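Local coordinates for protein transport protein SEC16 (Saccharomyces cerevisiae, PDB 3MZK) that helps to start assembly of the COPII coat that forms transport vesicles at the endoplasmic reticulum and selects their cargo, and also takes part in autophagy, at residues B[360-363]-B[364-368]; B[372-375]-B[376-379]; B[404-407]-B[408-411]. All coordinates share one frame; numbering follows the deposited sequence.

How the contacts relate
The three contacts are local turns of three consecutive helices near the C-terminal end of the modelled chain, within the Sec23-binding domain. Contact 1 ends helix 356-368, contact 2 begins helix 372-387 and contact 3 finishes helix 394-409, so they run in series: none closes a long loop, and none nests in or crosses another. In space they converge, with centres 9 to 10 Å apart. H362 of contact 1 meets the ring of Y378 of contact 2 edge-to-face. R409 of contact 3 reaches back to S364 of contact 1, NH2 to OG 2.9 Å, a probable hydrogen bond. L410 of contact 3 packs on T379 of contact 2, so each of the three contacts touches the other two.

Contact 1 of 3, residues B[360-363]-B[364-368]; sequences IYHA and SLLQE
The last turns of helix 356-368, in the alpha-helical Sec23-binding domain, carry Y361 and L365 one turn apart on the same side. L365 CD1 lies over one face of the Y361 ring, offset toward the rim, 3.8 Å from the ring centroid and 28° off its normal: a CH-pi contact. The tyrosine reaches this place because its CG is anti to the backbone N (chi1 159°), and L365 CG and CB also rest against backbone oxygens of the turn before. Both residues pack on I333 of helix 330-344. Beside them L366 sets its CG 4.3 Å from CD2 of H362, approaching the imidazole obliquely. The backbone is held by regular i to i+4 bonds, from L365 N to Y361 O (3.0 Å) and from L366 N to H362 O (3.1 Å). The small side chain of A363 touches V406 and Y378 of the two following helices, which is consistent with close helix packing here. The Y361 ring is thus covered on one face by L365 CD1 while its hydroxyl is held by N328 O, and the S364 hydroxyl joins this turn both to R409 and to a polar side chain of another protein's chain.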
loop_
_atom_site.group_PDB
_atom_site.type_symbol
_atom_site.label_atom_id
_atom_site.label_comp_id
_atom_site.label_asym_id
_atom_site.label_seq_id
_atom_site.Cartn_x
_atom_site.Cartn_y
_atom_site.Cartn_z
ATOM N N ILE B 360 33.161 -9.417 -25.090
ATOM C CA ILE B 360 34.470 -9.300 -25.722
ATOM C C ILE B 360 35.076 -10.686 -25.876
ATOM O O ILE B 360 35.653 -11.022 -26.911
ATOM C CB ILE B 360 35.416 -8.411 -24.896
ATOM C CG1 ILE B 360 34.821 -7.012 -24.724
ATOM C CG2 ILE B 360 36.790 -8.326 -25.550
ATOM C CD1 ILE B 360 35.693 -6.089 -23.907
ATOM N N TYR B 361 34.932 -11.490 -24.833
ATOM C CA TYR B 361 35.376 -12.876 -24.853
ATOM C C TYR B 361 34.651 -13.646 -25.951
ATOM O O TYR B 361 35.216 -14.552 -26.568
ATOM C CB TYR B 361 35.121 -13.498 -23.482
ATOM C CG TYR B 361 35.046 -15.000 -23.448
ATOM C CD1 TYR B 361 36.145 -15.781 -23.766
ATOM C CD2 TYR B 361 33.877 -15.639 -23.057
ATOM C CE1 TYR B 361 36.073 -17.160 -23.711
ATOM C CE2 TYR B 361 33.797 -17.012 -23.003
ATOM C CZ TYR B 361 34.894 -17.765 -23.327
ATOM O OH TYR B 361 34.803 -19.129 -23.265
ATOM N N HIS B 362 33.398 -13.271 -26.190
ATOM C CA HIS B 362 32.596 -13.854 -27.256
ATOM C C HIS B 362 33.254 -13.534 -28.596
ATOM O O HIS B 362 33.522 -14.429 -29.394
ATOM C CB HIS B 362 31.166 -13.301 -27.195
ATOM C CG HIS B 362 30.228 -13.891 -28.204
ATOM N ND1 HIS B 362 28.953 -13.407 -28.403
ATOM C CD2 HIS B 362 30.379 -14.923 -29.070
ATOM C CE1 HIS B 362 28.359 -14.112 -29.351
ATOM N NE2 HIS B 362 29.201 -15.036 -29.773
ATOM N N ALA B 363 33.527 -12.254 -28.827
ATOM C CA ALA B 363 34.214 -11.816 -30.043
ATOM C C ALA B 363 35.548 -12.528 -30.228
ATOM O O ALA B 363 35.925 -12.875 -31.341
ATOM C CB ALA B 363 34.420 -10.311 -30.026
ATOM N N SER B 364 36.262 -12.736 -29.131
ATOM C CA SER B 364 37.525 -13.462 -29.165
ATOM C C SER B 364 37.308 -14.891 -29.654
ATOM O O SER B 364 38.103 -15.416 -30.432
ATOM C CB SER B 364 38.167 -13.472 -27.778
ATOM O OG SER B 364 39.493 -13.958 -27.823
ATOM N N LEU B 365 36.226 -15.515 -29.197
ATOM C CA LEU B 365 35.906 -16.883 -29.594
ATOM C C LEU B 365 35.578 -16.997 -31.077
ATOM O O LEU B 365 35.837 -18.025 -31.705
ATOM C CB LEU B 365 34.754 -17.431 -28.761
ATOM C CG LEU B 365 35.165 -17.939 -27.382
ATOM C CD1 LEU B 365 33.941 -18.248 -26.546
ATOM C CD2 LEU B 365 36.049 -19.163 -27.510
ATOM N N LEU B 366 35.004 -15.938 -31.634
ATOM C CA LEU B 366 34.710 -15.902 -33.058
ATOM C C LEU B 366 35.997 -15.842 -33.873
ATOM O O LEU B 366 36.109 -16.485 -34.915
ATOM C CB LEU B 366 33.814 -14.711 -33.386
ATOM C CG LEU B 366 32.389 -14.829 -32.854
ATOM C CD1 LEU B 366 31.620 -13.520 -33.019
ATOM C CD2 LEU B 366 31.673 -15.979 -33.546
ATOM N N GLN B 367 36.963 -15.064 -33.391
ATOM C CA GLN B 367 38.275 -14.972 -34.023
ATOM C C GLN B 367 38.925 -16.340 -34.147
ATOM O O GLN B 367 39.376 -16.718 -35.224
ATOM C CB GLN B 367 39.193 -14.053 -33.217
ATOM C CG GLN B 367 40.674 -14.407 -33.331
ATOM C CD GLN B 367 41.402 -13.525 -34.316
ATOM O OE1 GLN B 367 41.180 -12.316 -34.360
ATOM N NE2 GLN B 367 42.272 -14.124 -35.118
ATOM N N GLU B 368 38.986 -17.076 -33.042
ATOM C CA GLU B 368 39.628 -18.383 -33.046
ATOM C C GLU B 368 38.957 -19.346 -34.025
ATOM O O GLU B 368 39.602 -20.234 -34.568
ATOM C CB GLU B 368 39.660 -18.987 -31.642
ATOM C CG GLU B 368 40.408 -18.153 -30.625
ATOM C CD GLU B 368 40.887 -18.970 -29.431
ATOM O OE1 GLU B 368 40.049 -19.371 -28.593
ATOM O OE2 GLU B 368 42.112 -19.214 -29.330
#

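Contact 2 of 3, residues B[372-375]-B[376-379]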
loop_
_atom_site.group_PDB
_atom_site.type_symbol
_atom_site.label_atom_id
_atom_site.label_comp_id
_atom_site.label_asym_id
_atom_site.label_seq_id
_atom_site.Cartn_x
_atom_site.Cartn_y
_atom_site.Cartn_z
ATOM N N ASN B 372 35.909 -13.927 -38.605
ATOM C CA ASN B 372 36.253 -12.511 -38.520
ATOM C C ASN B 372 35.080 -11.590 -38.853
ATOM O O ASN B 372 34.998 -10.471 -38.344
ATOM C CB ASN B 372 37.449 -12.190 -39.425
ATOM C CG ASN B 372 38.724 -12.886 -38.982
ATOM O OD1 ASN B 372 38.685 -13.939 -38.345
ATOM N ND2 ASN B 372 39.862 -12.297 -39.319
ATOM N N SER B 373 34.176 -12.066 -39.704
ATOM C CA SER B 373 33.017 -11.280 -40.123
ATOM C C SER B 373 32.136 -10.873 -38.940
ATOM O O SER B 373 32.003 -9.686 -38.632
ATOM C CB SER B 373 32.189 -12.059 -41.146
ATOM O OG SER B 373 31.717 -13.278 -40.594
ATOM N N LEU B 374 31.527 -11.861 -38.290
ATOM C CA LEU B 374 30.713 -11.615 -37.108
ATOM C C LEU B 374 31.550 -10.980 -36.008
ATOM O O LEU B 374 31.035 -10.244 -35.164
ATOM C CB LEU B 374 30.106 -12.922 -36.596
ATOM C CG LEU B 374 29.049 -13.601 -37.462
ATOM C CD1 LEU B 374 28.744 -14.991 -36.930
ATOM C CD2 LEU B 374 27.790 -12.749 -37.518
ATOM N N GLY B 375 32.845 -11.280 -36.022
ATOM C CA GLY B 375 33.769 -10.761 -35.033
ATOM C C GLY B 375 33.786 -9.248 -34.972
ATOM O O GLY B 375 33.656 -8.671 -33.896
ATOM N N THR B 376 33.946 -8.604 -36.125
ATOM C CA THR B 376 33.964 -7.145 -36.185
ATOM C C THR B 376 32.589 -6.557 -35.887
ATOM O O THR B 376 32.487 -5.467 -35.326
ATOM C CB THR B 376 34.465 -6.624 -37.545
ATOM O OG1 THR B 376 33.651 -7.166 -38.593
ATOM C CG2 THR B 376 35.902 -7.035 -37.771
ATOM N N LYS B 377 31.534 -7.276 -36.260
ATOM C CA LYS B 377 30.179 -6.848 -35.916
ATOM C C LYS B 377 30.077 -6.612 -34.419
ATOM O O LYS B 377 29.387 -5.702 -33.975
ATOM C CB LYS B 377 29.135 -7.878 -36.354
ATOM C CG LYS B 377 28.715 -7.771 -37.813
ATOM C CD LYS B 377 27.535 -8.685 -38.112
ATOM C CE LYS B 377 27.021 -8.481 -39.527
ATOM N NZ LYS B 377 25.789 -9.277 -39.780
ATOM N N TYR B 378 30.783 -7.435 -33.648
ATOM C CA TYR B 378 30.792 -7.316 -32.192
ATOM C C TYR B 378 31.721 -6.219 -31.688
ATOM O O TYR B 378 31.310 -5.365 -30.906
ATOM C CB TYR B 378 31.151 -8.650 -31.540
ATOM C CG TYR B 378 29.944 -9.484 -31.188
ATOM C CD1 TYR B 378 29.356 -9.392 -29.931
ATOM C CD2 TYR B 378 29.378 -10.346 -32.116
ATOM C CE1 TYR B 378 28.241 -10.147 -29.609
ATOM C CE2 TYR B 378 28.267 -11.105 -31.802
ATOM C CZ TYR B 378 27.702 -11.002 -30.551
ATOM O OH TYR B 378 26.593 -11.761 -30.241
ATOM N N THR B 379 32.971 -6.240 -32.132
ATOM C CA THR B 379 33.928 -5.225 -31.706
ATOM C C THR B 379 33.404 -3.817 -32.001
ATOM O O THR B 379 33.528 -2.913 -31.175
ATOM C CB THR B 379 35.322 -5.426 -32.347
ATOM O OG1 THR B 379 35.266 -5.131 -33.749
ATOM C CG2 THR B 379 35.803 -6.854 -32.139
#
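K377 carries its methylene chain obliquely across L374, with CD 4.1 Å from CD2 of the leucine. The lysine chain is extended beyond CG and its end leads away from the turn, so the aliphatic part does the packing while the charged end stays at the exposed surface; its side chain also touches P69. The L374 side chain also touches L366 of helix 356-368. T376 turns its hydroxyl back to the helix: OG1 donates to S373 O at 3.0 Å, the donor tilted 22° from the carbonyl plane. Chi1 of 57° puts OG1 between the backbone N and the carbonyl carbon, the crowded position, and leaves CG2 beside N372 O. The same S373 O takes weak bonds from the backbone N of T376 and of K377, so three donors share one oxygen. A valine in place of T376 would probably cost S373 O its hydroxyl donor, leaving it the two weak backbone bonds within this turn. One turn on, T379 OG1 donates to T376 O at 3.2 Å. G375, with no side chain, suits a buried site where L366 of helix 356-368 and L410, just past the end of helix 394-409, lie close to the backbone; its O receives T379 N at 3.1 Å in a nearly straight bond (170°). Y378 sets its ring edge toward L374 O, which lies in the ring plane 3.5 Å from CD2, and its OH bonds to E337. Hydroxyl side chains that bond back to a carbonyl of the preceding turn, as here, are a familiar feature of alpha helices, in this case the opening turns of helix 372-387.

Contact 3 of 3, residues B[404-407]-B[408-411]; sequences SEVA and SRLS
This is a helix-end contact, in which S404 and S408, V406 and L410 meet one turn apart where helix 394-409 finishes. S408 grips S404 O twice: its backbone N bonds at 2.7 Å, nearly along the C=O axis, and its OG donates at 2.9 Å from above the carbonyl plane. The serine hydroxyl reaches the oxygen because it stands beside its own backbone N (chi1 -64°). V406 and L410 lie side by side and point the same way; V406 CG1 and L410 CD1 are 3.8 Å apart, as suits the two buried residues of the turn. R409 lays its CB, CG and CD along E405 O before bending at chi3. Its NH2 is hydrogen-bonded to S364 OG of helix 356-368, whereas R409 NH1 stays 5.8 Å from E405 OE2, so the opposite charges are near but not in contact; E405 OE1 bonds to a polar side chain of another protein's chain. L410 is the first residue to leave helical geometry. Its N bonds to A407 O at 3.1 Å and only weakly to V406 O, so the final turn tightens toward an i to i+3 pattern. S411 OG then donates to S408 O at 3.1 Å. The apolar side of this end rests on helix 356-368, through V406 on I360 and A363, and its closing turn adjoins helix 372-387, while S404 and S408 stay at the exposed surface.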
loop_
_atom_site.group_PDB
_atom_site.type_symbol
_atom_site.label_atom_id
_atom_site.label_comp_id
_atom_site.label_asym_id
_atom_site.label_seq_id
_atom_site.Cartn_x
_atom_site.Cartn_y
_atom_site.Cartn_z
ATOM N N SER B 404 40.506 -3.432 -27.771
ATOM C CA SER B 404 41.495 -3.118 -28.801
ATOM C C SER B 404 42.279 -4.355 -29.229
ATOM O O SER B 404 42.485 -4.585 -30.422
ATOM C CB SER B 404 42.464 -2.037 -28.320
ATOM O OG SER B 404 41.834 -0.771 -28.306
ATOM N N GLU B 405 42.713 -5.144 -28.250
ATOM C CA GLU B 405 43.502 -6.335 -28.522
ATOM C C GLU B 405 42.745 -7.287 -29.441
ATOM O O GLU B 405 43.284 -7.751 -30.444
ATOM C CB GLU B 405 43.880 -7.046 -27.221
ATOM C CG GLU B 405 44.874 -8.185 -27.404
ATOM C CD GLU B 405 46.213 -7.703 -27.933
ATOM O OE1 GLU B 405 46.448 -6.475 -27.929
ATOM O OE2 GLU B 405 47.033 -8.550 -28.357
ATOM N N VAL B 406 41.493 -7.571 -29.092
ATOM C CA VAL B 406 40.665 -8.455 -29.900
ATOM C C VAL B 406 40.423 -7.845 -31.273
ATOM O O VAL B 406 40.509 -8.526 -32.293
ATOM C CB VAL B 406 39.321 -8.735 -29.227
ATOM C CG1 VAL B 406 38.475 -9.636 -30.106
ATOM C CG2 VAL B 406 39.539 -9.359 -27.860
ATOM N N ALA B 407 40.123 -6.552 -31.293
ATOM C CA ALA B 407 39.880 -5.858 -32.549
ATOM C C ALA B 407 41.102 -5.964 -33.454
ATOM O O ALA B 407 40.975 -6.269 -34.635
ATOM C CB ALA B 407 39.517 -4.407 -32.298
ATOM N N SER B 408 42.283 -5.717 -32.895
ATOM C CA SER B 408 43.526 -5.841 -33.652
ATOM C C SER B 408 43.654 -7.229 -34.273
ATOM O O SER B 408 43.953 -7.365 -35.459
ATOM C CB SER B 408 44.738 -5.566 -32.758
ATOM O OG SER B 408 44.741 -4.231 -32.289
ATOM N N ARG B 409 43.424 -8.255 -33.461
ATOM C CA ARG B 409 43.557 -9.639 -33.899
ATOM C C ARG B 409 42.648 -9.979 -35.078
ATOM O O ARG B 409 42.929 -10.902 -35.843
ATOM C CB ARG B 409 43.296 -10.594 -32.730
ATOM C CG ARG B 409 44.509 -10.829 -31.844
ATOM C CD ARG B 409 44.120 -11.344 -30.472
ATOM N NE ARG B 409 43.199 -12.469 -30.555
ATOM C CZ ARG B 409 42.467 -12.904 -29.537
ATOM N NH1 ARG B 409 42.549 -12.305 -28.356
ATOM N NH2 ARG B 409 41.650 -13.934 -29.700
ATOM N N LEU B 410 41.565 -9.227 -35.226
ATOM C CA LEU B 410 40.585 -9.492 -36.271
ATOM C C LEU B 410 40.886 -8.715 -37.550
ATOM O O LEU B 410 39.977 -8.220 -38.207
ATOM C CB LEU B 410 39.181 -9.151 -35.768
ATOM C CG LEU B 410 38.621 -10.015 -34.633
ATOM C CD1 LEU B 410 37.621 -9.240 -33.796
ATOM C CD2 LEU B 410 37.993 -11.293 -35.171
ATOM N N SER B 411 42.162 -8.610 -37.901
ATOM C CA SER B 411 42.554 -7.922 -39.127
ATOM C C SER B 411 44.031 -8.131 -39.454
ATOM O O SER B 411 44.808 -8.572 -38.609
ATOM C CB SER B 411 42.235 -6.428 -39.030
ATOM O OG SER B 411 42.878 -5.839 -37.915
#